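Local coordinates for protein flavin-dependent thymidylate synthase (Thermus thermophilus, PDB 6J61) that binds FAD and probably catalyses the reductive methylation of dUMP to dTMP, with methylenetetrahydrofolate as methyl donor and NADPH as reductant, at residues A47-L52 with S59-V64; Y51-R56 with E217-G222; F75-W80 with L164-Y169. One frame throughout, in Å; residues are numbered along the deposited sequence.

Contact 1: residues A47-L52 with S59-V64; sequences ALIDYL and SPFEMV. With FAD (flavin-adenine dinucleotide), chain E.
Leu-52 and Ile-49, one helical turn apart, meet the ring of Phe-61, while Leu-52 also reaches Pro-60. The apolar part of the contact is a small, fully buried cluster. CB of Leu-52 sits at the rim of the phenyl ring, 3.3 Å from Phe-61 CE1, and the CG2 branch of Ile-49 comes within 4.0 Å of Phe-61 CZ. Farther along Leu-52, the methyl CD1 lies 3.8 Å from Pro-60 CB. Phe-61 has its CG anti to the carbonyl carbon (chi1 -65°), which carries the ring across to the helix. Branched aliphatic residues suit the helix side because their compact carbons can pack against the rim of the ring, and proline gives the turn a compact, rigid apolar surface.

A polar atom joins in at the ring edge: the carbonyl O of Ile-49 lies in the ring plane, 3.7 Å from Phe-61 CZ, where aromatic hydrogens carry a slight positive charge.

The polar groups of residues 59-64 serve the cofactor and the neighbouring subunits. Ser-59 N makes a weak hydrogen bond to O2' of the FAD ribityl chain, at 3.4 Å. Glu-62 OE2 is hydrogen-bonded to Ser-87 of a second subunit and forms a salt bridge with Arg-84 of a third, consistent with an FAD site built from three monomers.

The contact thus folds the segment after helix 42-54 back onto it before strand 65-73 begins, with helix 24-32 touching Pro-60 and helix 174-184 supplying His-175 against Phe-61.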
# COMPACT_ATOMS: atom_id res chain seq x y z
N ALA A 47 -29.16 -3.76 -5.78
CA ALA A 47 -28.88 -3.57 -7.19
C ALA A 47 -27.61 -2.74 -7.39
O ALA A 47 -26.77 -3.09 -8.22
CB ALA A 47 -30.08 -2.90 -7.88
N LEU A 48 -27.48 -1.64 -6.65
CA LEU A 48 -26.31 -0.78 -6.76
C LEU A 48 -25.09 -1.57 -6.29
O LEU A 48 -24.04 -1.56 -6.93
CB LEU A 48 -26.44 0.47 -5.88
CG LEU A 48 -25.79 1.79 -6.35
CD1 LEU A 48 -25.51 2.68 -5.13
CD2 LEU A 48 -24.51 1.53 -7.12
N ILE A 49 -25.22 -2.24 -5.16
CA ILE A 49 -24.09 -2.99 -4.66
C ILE A 49 -23.69 -4.08 -5.65
O ILE A 49 -22.51 -4.33 -5.85
CB ILE A 49 -24.40 -3.59 -3.28
CG1 ILE A 49 -24.42 -2.46 -2.24
CG2 ILE A 49 -23.36 -4.65 -2.93
CD1 ILE A 49 -24.79 -2.90 -0.83
N ASP A 50 -24.68 -4.71 -6.28
CA ASP A 50 -24.39 -5.75 -7.24
C ASP A 50 -23.61 -5.15 -8.40
O ASP A 50 -22.65 -5.73 -8.89
CB ASP A 50 -25.67 -6.36 -7.79
CG ASP A 50 -25.39 -7.53 -8.70
OD1 ASP A 50 -25.13 -8.63 -8.17
OD2 ASP A 50 -25.39 -7.34 -9.94
N TYR A 51 -24.05 -3.98 -8.84
CA TYR A 51 -23.43 -3.28 -9.94
C TYR A 51 -21.95 -2.94 -9.67
O TYR A 51 -21.08 -3.16 -10.53
CB TYR A 51 -24.24 -2.01 -10.24
CG TYR A 51 -23.65 -1.12 -11.31
CD1 TYR A 51 -22.57 -0.29 -11.03
CD2 TYR A 51 -24.15 -1.13 -12.61
CE1 TYR A 51 -21.99 0.49 -12.02
CE2 TYR A 51 -23.58 -0.35 -13.61
CZ TYR A 51 -22.50 0.45 -13.30
OH TYR A 51 -21.91 1.22 -14.27
N LEU A 52 -21.67 -2.42 -8.48
CA LEU A 52 -20.31 -2.03 -8.11
C LEU A 52 -19.35 -3.21 -8.12
O LEU A 52 -18.20 -3.09 -8.53
CB LEU A 52 -20.31 -1.37 -6.72
CG LEU A 52 -21.08 -0.05 -6.57
CD1 LEU A 52 -21.09 0.38 -5.11
CD2 LEU A 52 -20.44 1.02 -7.43
N SER A 59 -13.76 1.18 -4.71
CA SER A 59 -13.66 2.19 -3.65
C SER A 59 -14.76 2.13 -2.58
O SER A 59 -14.47 2.20 -1.38
CB SER A 59 -13.63 3.59 -4.25
OG SER A 59 -12.30 4.02 -4.47
N PRO A 60 -16.03 2.03 -3.00
CA PRO A 60 -17.15 1.97 -2.05
C PRO A 60 -17.02 0.86 -1.03
O PRO A 60 -17.35 1.05 0.15
CB PRO A 60 -18.36 1.79 -2.96
CG PRO A 60 -17.97 2.60 -4.16
CD PRO A 60 -16.53 2.16 -4.38
N PHE A 61 -16.51 -0.29 -1.47
CA PHE A 61 -16.32 -1.43 -0.59
C PHE A 61 -15.19 -1.24 0.41
O PHE A 61 -15.09 -1.96 1.40
CB PHE A 61 -16.09 -2.69 -1.42
CG PHE A 61 -17.28 -3.09 -2.25
CD1 PHE A 61 -17.51 -2.50 -3.49
CD2 PHE A 61 -18.19 -4.03 -1.78
CE1 PHE A 61 -18.63 -2.85 -4.25
CE2 PHE A 61 -19.32 -4.38 -2.53
CZ PHE A 61 -19.54 -3.79 -3.76
N GLU A 62 -14.32 -0.27 0.16
CA GLU A 62 -13.23 -0.02 1.09
C GLU A 62 -13.70 0.85 2.25
O GLU A 62 -12.95 1.05 3.21
CB GLU A 62 -12.07 0.69 0.38
CG GLU A 62 -11.02 -0.24 -0.16
CD GLU A 62 -9.97 0.52 -0.94
OE1 GLU A 62 -10.22 0.85 -2.10
OE2 GLU A 62 -8.89 0.81 -0.38
N MET A 63 -14.94 1.35 2.17
CA MET A 63 -15.48 2.19 3.22
C MET A 63 -16.02 1.37 4.38
O MET A 63 -16.53 1.93 5.36
CB MET A 63 -16.58 3.12 2.69
CG MET A 63 -16.08 4.19 1.72
SD MET A 63 -14.58 4.99 2.30
CE MET A 63 -14.13 6.04 0.91
N VAL A 64 -15.92 0.05 4.28
CA VAL A 64 -16.36 -0.86 5.33
C VAL A 64 -15.12 -1.55 5.88
O VAL A 64 -14.28 -2.02 5.11
CB VAL A 64 -17.34 -1.91 4.75
CG1 VAL A 64 -17.57 -3.03 5.76
CG2 VAL A 64 -18.66 -1.23 4.38
PA FAD E . -4.75 0.47 -6.98
O1A FAD E . -5.03 1.84 -6.47
O2A FAD E . -3.33 0.47 -7.76
O5B FAD E . -4.69 -0.53 -5.75
C5B FAD E . -4.63 -1.87 -6.23
C4B FAD E . -5.00 -2.81 -5.09
O4B FAD E . -4.06 -2.64 -3.99
C3B FAD E . -6.38 -2.49 -4.55
O3B FAD E . -7.41 -3.21 -5.21
C2B FAD E . -6.26 -2.84 -3.07
O2B FAD E . -6.53 -4.23 -2.88
C1B FAD E . -4.79 -2.46 -2.74
N9A FAD E . -4.63 -1.06 -2.24
C8A FAD E . -3.91 -0.06 -2.82
N7A FAD E . -3.98 1.04 -2.13
C5A FAD E . -4.74 0.82 -1.04
C6A FAD E . -5.17 1.62 0.06
N6A FAD E . -4.77 2.94 0.16
N1A FAD E . -5.97 1.05 1.01
C2A FAD E . -6.36 -0.23 0.93
N3A FAD E . -5.99 -1.01 -0.09
C4A FAD E . -5.19 -0.53 -1.09
N1 FAD E . -13.47 6.16 -8.39
C2 FAD E . -14.06 7.22 -7.84
O2 FAD E . -13.42 7.89 -7.03
N3 FAD E . -15.33 7.60 -8.13
C4 FAD E . -16.12 6.89 -9.02
O4 FAD E . -17.26 7.24 -9.26
C4X FAD E . -15.51 5.69 -9.66
N5 FAD E . -16.17 4.92 -10.53
C5X FAD E . -15.59 3.83 -11.11
C6 FAD E . -16.34 3.03 -12.04
C7 FAD E . -15.77 1.91 -12.63
C7M FAD E . -16.60 1.11 -13.61
C8 FAD E . -14.42 1.54 -12.33
C8M FAD E . -13.78 0.32 -12.97
C9 FAD E . -13.66 2.30 -11.42
C9A FAD E . -14.22 3.46 -10.79
N10 FAD E . -13.48 4.26 -9.86
C10 FAD E . -14.10 5.37 -9.28
C1' FAD E . -12.09 3.95 -9.49
C2' FAD E . -11.96 2.87 -8.41
O2' FAD E . -12.84 3.15 -7.31
C3' FAD E . -10.49 2.80 -7.93
O3' FAD E . -10.11 4.00 -7.25
C4' FAD E . -9.52 2.55 -9.11
O4' FAD E . -10.12 1.68 -10.09
C5' FAD E . -8.24 1.91 -8.61
O5' FAD E . -8.48 0.52 -8.44
P FAD E . -7.42 -0.07 -7.39
O1P FAD E . -7.52 0.68 -6.11
O2P FAD E . -7.78 -1.61 -7.16
O3P FAD E . -5.92 0.02 -8.06

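Contact 2: residues Y51-R56 with E217-G222; sequences YLMRHR and EHLLEG. With FAD (flavin-adenine dinucleotide), chain E.
Arg-54 and Met-53, at the end of helix 42-54, pack on His-218 and Leu-219 near the end of helix 209-220. The first of these helices stops in a Schellman motif: Arg-56 takes a positive phi of 63°, His-57 N bonds back to Leu-52 O, and Arg-56 N makes a weak bond to Met-53 O. Beyond the helix end, His-55 O comes 3.2 Å from C8M of the flavin.

Arg-54 can be followed outward. From CB, the chi1 of -79° puts CG anti to the carbonyl carbon and over one face of the imidazole. There CG lies 3.5 Å from the centroid of the His-218 ring and 29° off its normal, a CH-pi contact whose fine detail is doubtful because the modelled carbons are crowded. CD follows at 3.6 Å from His-218 CE1. A bend at chi3 brings NE to a salt bridge with Asp-50 OD2, and NH1 continues to a second one with Glu-258 OE1. Arginine fits because its methylenes can lie on a ring while the charge travels beyond it. The opposite face of the imidazole is met by CG of Glu-217, 4.2 Å above its plane, and His-218 NE2 is hydrogen-bonded to Asp-50 OD1. The carboxylate of Asp-50 thus binds Arg-54 and His-218 alike, and would probably offset any repulsion were the histidine protonated.

Beside this polar part lies an apolar one. Met-53, flexible and bent at chi2 and chi3, brings CG to 4.0 Å from His-218 CB. That same CG is 3.8 Å from Leu-219 CD2, and the sulfur SD of Met-53 approaches this methyl, Leu-219 CD2, to 3.4 Å.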
# COMPACT_ATOMS: atom_id res chain seq x y z
N TYR A 51 -24.05 -3.98 -8.84
CA TYR A 51 -23.43 -3.28 -9.94
C TYR A 51 -21.95 -2.94 -9.67
O TYR A 51 -21.08 -3.16 -10.53
CB TYR A 51 -24.24 -2.01 -10.24
CG TYR A 51 -23.65 -1.12 -11.31
CD1 TYR A 51 -22.57 -0.29 -11.03
CD2 TYR A 51 -24.15 -1.13 -12.61
CE1 TYR A 51 -21.99 0.49 -12.02
CE2 TYR A 51 -23.58 -0.35 -13.61
CZ TYR A 51 -22.50 0.45 -13.30
OH TYR A 51 -21.91 1.22 -14.27
N LEU A 52 -21.67 -2.42 -8.48
CA LEU A 52 -20.31 -2.03 -8.11
C LEU A 52 -19.35 -3.21 -8.12
O LEU A 52 -18.20 -3.09 -8.53
CB LEU A 52 -20.31 -1.37 -6.72
CG LEU A 52 -21.08 -0.05 -6.57
CD1 LEU A 52 -21.09 0.38 -5.11
CD2 LEU A 52 -20.44 1.02 -7.43
N MET A 53 -19.82 -4.35 -7.65
CA MET A 53 -19.04 -5.58 -7.61
C MET A 53 -18.71 -6.00 -9.05
O MET A 53 -17.56 -6.27 -9.38
CB MET A 53 -19.85 -6.66 -6.88
CG MET A 53 -19.25 -8.05 -6.86
SD MET A 53 -17.86 -8.20 -5.77
CE MET A 53 -18.64 -8.04 -4.20
N ARG A 54 -19.73 -6.04 -9.90
CA ARG A 54 -19.61 -6.42 -11.32
C ARG A 54 -18.61 -5.59 -12.11
O ARG A 54 -17.80 -6.13 -12.87
CB ARG A 54 -20.95 -6.28 -12.04
CG ARG A 54 -21.94 -7.38 -11.84
CD ARG A 54 -23.14 -7.16 -12.75
NE ARG A 54 -24.00 -6.07 -12.31
CZ ARG A 54 -24.82 -5.39 -13.10
NH1 ARG A 54 -24.90 -5.67 -14.39
NH2 ARG A 54 -25.58 -4.42 -12.61
N HIS A 55 -18.70 -4.28 -11.95
CA HIS A 55 -17.84 -3.35 -12.68
C HIS A 55 -16.49 -3.01 -12.06
O HIS A 55 -15.79 -2.12 -12.55
CB HIS A 55 -18.61 -2.07 -12.97
CG HIS A 55 -19.77 -2.27 -13.89
ND1 HIS A 55 -19.84 -1.67 -15.14
CD2 HIS A 55 -20.88 -3.03 -13.78
CE1 HIS A 55 -20.95 -2.07 -15.74
NE2 HIS A 55 -21.60 -2.89 -14.94
N ARG A 56 -16.13 -3.71 -10.99
CA ARG A 56 -14.85 -3.46 -10.34
C ARG A 56 -14.73 -2.05 -9.74
O ARG A 56 -13.62 -1.54 -9.58
CB ARG A 56 -13.71 -3.68 -11.34
CG ARG A 56 -13.56 -5.11 -11.81
CD ARG A 56 -13.02 -5.98 -10.70
NE ARG A 56 -13.89 -6.01 -9.52
CZ ARG A 56 -13.53 -6.52 -8.34
NH1 ARG A 56 -12.31 -7.03 -8.19
NH2 ARG A 56 -14.38 -6.50 -7.32
N GLU A 217 -22.06 -14.60 -5.63
CA GLU A 217 -22.52 -14.75 -7.00
C GLU A 217 -21.47 -14.47 -8.08
O GLU A 217 -21.23 -15.31 -8.95
CB GLU A 217 -23.75 -13.84 -7.20
CG GLU A 217 -24.34 -13.79 -8.61
CD GLU A 217 -24.66 -15.16 -9.18
OE1 GLU A 217 -25.25 -16.01 -8.48
OE2 GLU A 217 -24.32 -15.38 -10.36
N HIS A 218 -20.83 -13.30 -8.01
CA HIS A 218 -19.84 -12.88 -9.00
C HIS A 218 -18.40 -13.36 -8.86
O HIS A 218 -17.71 -13.53 -9.87
CB HIS A 218 -19.84 -11.36 -9.09
CG HIS A 218 -21.14 -10.79 -9.55
ND1 HIS A 218 -21.56 -10.86 -10.87
CD2 HIS A 218 -22.14 -10.18 -8.87
CE1 HIS A 218 -22.76 -10.31 -10.97
NE2 HIS A 218 -23.13 -9.90 -9.77
N LEU A 219 -17.91 -13.58 -7.65
CA LEU A 219 -16.52 -14.01 -7.51
C LEU A 219 -16.29 -15.39 -6.93
O LEU A 219 -15.73 -16.25 -7.59
CB LEU A 219 -15.72 -12.98 -6.71
CG LEU A 219 -15.47 -11.64 -7.41
CD1 LEU A 219 -14.91 -11.87 -8.80
CD2 LEU A 219 -16.77 -10.86 -7.52
N LEU A 220 -16.71 -15.60 -5.69
CA LEU A 220 -16.51 -16.88 -5.04
C LEU A 220 -17.01 -18.03 -5.92
O LEU A 220 -16.25 -18.94 -6.26
CB LEU A 220 -17.22 -16.91 -3.69
CG LEU A 220 -16.68 -17.91 -2.67
CD1 LEU A 220 -15.23 -17.59 -2.36
CD2 LEU A 220 -17.49 -17.84 -1.40
N GLU A 221 -18.28 -17.97 -6.28
CA GLU A 221 -18.91 -19.00 -7.10
C GLU A 221 -18.79 -18.72 -8.60
O GLU A 221 -19.52 -19.29 -9.42
CB GLU A 221 -20.39 -19.14 -6.72
CG GLU A 221 -20.62 -19.54 -5.28
CD GLU A 221 -19.61 -20.56 -4.80
OE1 GLU A 221 -19.33 -21.52 -5.55
OE2 GLU A 221 -19.08 -20.40 -3.68
N GLY A 222 -17.88 -17.83 -8.95
CA GLY A 222 -17.68 -17.51 -10.35
C GLY A 222 -16.37 -18.11 -10.80
O GLY A 222 -15.76 -18.90 -10.08
PA FAD E . -4.75 0.47 -6.98
O1A FAD E . -5.03 1.84 -6.47
O2A FAD E . -3.33 0.47 -7.76
O5B FAD E . -4.69 -0.53 -5.75
C5B FAD E . -4.63 -1.87 -6.23
C4B FAD E . -5.00 -2.81 -5.09
O4B FAD E . -4.06 -2.64 -3.99
C3B FAD E . -6.38 -2.49 -4.55
O3B FAD E . -7.41 -3.21 -5.21
C2B FAD E . -6.26 -2.84 -3.07
O2B FAD E . -6.53 -4.23 -2.88
C1B FAD E . -4.79 -2.46 -2.74
N9A FAD E . -4.63 -1.06 -2.24
C8A FAD E . -3.91 -0.06 -2.82
N7A FAD E . -3.98 1.04 -2.13
C5A FAD E . -4.74 0.82 -1.04
C6A FAD E . -5.17 1.62 0.06
N6A FAD E . -4.77 2.94 0.16
N1A FAD E . -5.97 1.05 1.01
C2A FAD E . -6.36 -0.23 0.93
N3A FAD E . -5.99 -1.01 -0.09
C4A FAD E . -5.19 -0.53 -1.09
N1 FAD E . -13.47 6.16 -8.39
C2 FAD E . -14.06 7.22 -7.84
O2 FAD E . -13.42 7.89 -7.03
N3 FAD E . -15.33 7.60 -8.13
C4 FAD E . -16.12 6.89 -9.02
O4 FAD E . -17.26 7.24 -9.26
C4X FAD E . -15.51 5.69 -9.66
N5 FAD E . -16.17 4.92 -10.53
C5X FAD E . -15.59 3.83 -11.11
C6 FAD E . -16.34 3.03 -12.04
C7 FAD E . -15.77 1.91 -12.63
C7M FAD E . -16.60 1.11 -13.61
C8 FAD E . -14.42 1.54 -12.33
C8M FAD E . -13.78 0.32 -12.97
C9 FAD E . -13.66 2.30 -11.42
C9A FAD E . -14.22 3.46 -10.79
N10 FAD E . -13.48 4.26 -9.86
C10 FAD E . -14.10 5.37 -9.28
C1' FAD E . -12.09 3.95 -9.49
C2' FAD E . -11.96 2.87 -8.41
O2' FAD E . -12.84 3.15 -7.31
C3' FAD E . -10.49 2.80 -7.93
O3' FAD E . -10.11 4.00 -7.25
C4' FAD E . -9.52 2.55 -9.11
O4' FAD E . -10.12 1.68 -10.09
C5' FAD E . -8.24 1.91 -8.61
O5' FAD E . -8.48 0.52 -8.44
P FAD E . -7.42 -0.07 -7.39
O1P FAD E . -7.52 0.68 -6.11
O2P FAD E . -7.78 -1.61 -7.16
O3P FAD E . -5.92 0.02 -8.06

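Contact 3: residues F75-W80 with L164-Y169; sequences FVARQW and LYTEFY. With PO4 (phosphate ion), chain L.
Phe-168 drives its ring edge into the face of Trp-80, and this T-shaped pair is the close-packed part of the contact. CZ of Phe-168 stands 4.0 Å from Trp-80 CD2, and the planes meet at 84°. The phenyl ring reaches the indole because its CG sits between the backbone N and carbonyl carbon (chi1 57°). The axes of residues 75-80 and 165-169 pass 8.9 Å apart, a spacing the small Ala-77 suits; its CB lies 4.0 Å from Thr-166 CG2. Threonine serves two sides here: its methyl faces the helix while OG1 is hydrogen-bonded to Glu-90.

Gln-79 lies on a different side of the helix, partly exposed and without a partner on the strand. Its extended chain carries NE2 to a phosphate ion, with a hydrogen bond of 2.8 Å to O1. Arg-82 and, from a fourth subunit, Ser-92, Gly-93 and Arg-157 also bind the ion. A leucine in place of Gln-79 would probably leave phosphate O1 without this N-H donor. Since these residues are predicted to bind dUMP, the ion probably marks the nucleotide's phosphate position. The helix thus presents Trp-80 to an aromatic pair on one side and the amide of Gln-79 to an anion on another.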
# COMPACT_ATOMS: atom_id res chain seq x y z
N PHE A 75 2.69 -21.11 11.39
CA PHE A 75 2.74 -21.37 9.96
C PHE A 75 1.48 -20.89 9.22
O PHE A 75 1.51 -20.63 8.03
CB PHE A 75 3.03 -22.86 9.65
CG PHE A 75 1.85 -23.77 9.85
CD1 PHE A 75 1.42 -24.12 11.12
CD2 PHE A 75 1.19 -24.30 8.74
CE1 PHE A 75 0.34 -24.97 11.29
CE2 PHE A 75 0.11 -25.15 8.91
CZ PHE A 75 -0.32 -25.49 10.18
N VAL A 76 0.37 -20.77 9.94
CA VAL A 76 -0.83 -20.26 9.31
C VAL A 76 -0.71 -18.73 9.31
O VAL A 76 -1.09 -18.06 8.34
CB VAL A 76 -2.09 -20.70 10.07
CG1 VAL A 76 -3.30 -19.91 9.59
CG2 VAL A 76 -2.33 -22.17 9.82
N ALA A 77 -0.15 -18.19 10.39
CA ALA A 77 0.02 -16.75 10.52
C ALA A 77 0.88 -16.16 9.41
O ALA A 77 0.60 -15.07 8.92
CB ALA A 77 0.63 -16.42 11.87
N ARG A 78 1.92 -16.89 9.01
CA ARG A 78 2.82 -16.43 7.97
C ARG A 78 2.18 -16.30 6.59
O ARG A 78 2.54 -15.41 5.81
CB ARG A 78 4.06 -17.33 7.90
CG ARG A 78 5.04 -17.03 9.02
CD ARG A 78 6.16 -18.05 9.12
NE ARG A 78 7.08 -18.03 7.99
CZ ARG A 78 7.25 -19.04 7.14
NH1 ARG A 78 6.55 -20.16 7.28
NH2 ARG A 78 8.13 -18.93 6.16
N GLN A 79 1.23 -17.19 6.27
CA GLN A 79 0.54 -17.14 4.99
C GLN A 79 -0.45 -16.00 5.07
O GLN A 79 -0.70 -15.28 4.11
CB GLN A 79 -0.20 -18.44 4.73
CG GLN A 79 0.62 -19.65 5.04
CD GLN A 79 -0.03 -20.92 4.57
OE1 GLN A 79 -1.22 -21.14 4.81
NE2 GLN A 79 0.74 -21.78 3.91
N TRP A 80 -1.03 -15.86 6.25
CA TRP A 80 -1.99 -14.82 6.47
C TRP A 80 -1.32 -13.45 6.31
O TRP A 80 -1.90 -12.52 5.74
CB TRP A 80 -2.57 -14.95 7.87
CG TRP A 80 -3.89 -14.28 8.06
CD1 TRP A 80 -4.26 -13.02 7.66
CD2 TRP A 80 -5.02 -14.82 8.75
NE1 TRP A 80 -5.55 -12.75 8.06
CE2 TRP A 80 -6.04 -13.84 8.73
CE3 TRP A 80 -5.27 -16.04 9.39
CZ2 TRP A 80 -7.28 -14.04 9.33
CZ3 TRP A 80 -6.51 -16.23 9.99
CH2 TRP A 80 -7.50 -15.24 9.95
N LEU A 164 3.37 -23.69 16.82
CA LEU A 164 3.11 -22.96 18.04
C LEU A 164 1.97 -21.99 17.73
O LEU A 164 1.92 -21.42 16.65
CB LEU A 164 4.35 -22.15 18.45
CG LEU A 164 4.18 -21.42 19.79
CD1 LEU A 164 4.43 -22.43 20.91
CD2 LEU A 164 5.13 -20.25 19.92
N TYR A 165 1.04 -21.82 18.66
CA TYR A 165 -0.06 -20.89 18.42
C TYR A 165 0.42 -19.47 18.67
O TYR A 165 1.41 -19.26 19.36
CB TYR A 165 -1.23 -21.21 19.34
CG TYR A 165 -2.25 -22.13 18.72
CD1 TYR A 165 -3.25 -21.62 17.88
CD2 TYR A 165 -2.20 -23.51 18.95
CE1 TYR A 165 -4.17 -22.47 17.28
CE2 TYR A 165 -3.12 -24.37 18.35
CZ TYR A 165 -4.10 -23.84 17.51
OH TYR A 165 -5.00 -24.67 16.89
N THR A 166 -0.29 -18.51 18.09
CA THR A 166 0.05 -17.10 18.26
C THR A 166 -1.22 -16.28 18.08
O THR A 166 -2.17 -16.74 17.44
CB THR A 166 1.12 -16.65 17.24
OG1 THR A 166 1.37 -15.24 17.39
CG2 THR A 166 0.64 -16.91 15.81
N GLU A 167 -1.27 -15.08 18.65
CA GLU A 167 -2.46 -14.25 18.52
C GLU A 167 -2.14 -12.91 17.93
O GLU A 167 -1.02 -12.41 18.08
CB GLU A 167 -3.12 -14.00 19.87
CG GLU A 167 -3.43 -15.21 20.69
CD GLU A 167 -4.18 -14.85 21.95
OE1 GLU A 167 -4.24 -15.70 22.85
OE2 GLU A 167 -4.71 -13.71 22.05
N PHE A 168 -3.14 -12.32 17.29
CA PHE A 168 -3.01 -11.01 16.69
C PHE A 168 -4.34 -10.35 16.34
O PHE A 168 -5.39 -10.99 16.33
CB PHE A 168 -2.15 -11.09 15.42
CG PHE A 168 -2.69 -12.05 14.38
CD1 PHE A 168 -2.30 -13.39 14.38
CD2 PHE A 168 -3.53 -11.59 13.36
CE1 PHE A 168 -2.74 -14.27 13.38
CE2 PHE A 168 -3.97 -12.46 12.35
CZ PHE A 168 -3.57 -13.81 12.36
N TYR A 169 -4.27 -9.05 16.08
CA TYR A 169 -5.43 -8.27 15.68
C TYR A 169 -5.26 -8.06 14.18
O TYR A 169 -4.20 -7.65 13.72
CB TYR A 169 -5.43 -6.91 16.40
CG TYR A 169 -6.27 -6.89 17.65
CD1 TYR A 169 -6.26 -7.96 18.54
CD2 TYR A 169 -7.09 -5.79 17.94
CE1 TYR A 169 -7.04 -7.95 19.69
CE2 TYR A 169 -7.88 -5.77 19.10
CZ TYR A 169 -7.85 -6.85 19.97
OH TYR A 169 -8.61 -6.85 21.12
P PO4 L . 4.40 -21.22 3.05
O1 PO4 L . 3.53 -21.60 4.19
O2 PO4 L . 5.72 -21.89 3.19
O3 PO4 L . 4.59 -19.75 3.03
O4 PO4 L . 3.76 -21.65 1.77

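Contacts 1 and 2 are neighbours, their centres 10 Å apart. Both are built on helix 42-54, share Tyr-51 and Leu-52, and touch the same FAD. Contact 3 lies on the opposite side of the chain's centre, about 30 Å from contact 1 and 29 Å from contact 2 (between centres). Along the chain, contact 1 closes first; contact 3 follows, and both its segments fall between the two halves of contact 2. The antiparallel sheet links the regions: residues 59-64 lead into strand 65-73, which pairs with strand 165-173 of contact 3. Contacts 1 and 2 thus carry one subunit's share of an FAD site, while contact 3 lies by the probable dUMP-phosphate site and close to another flavin.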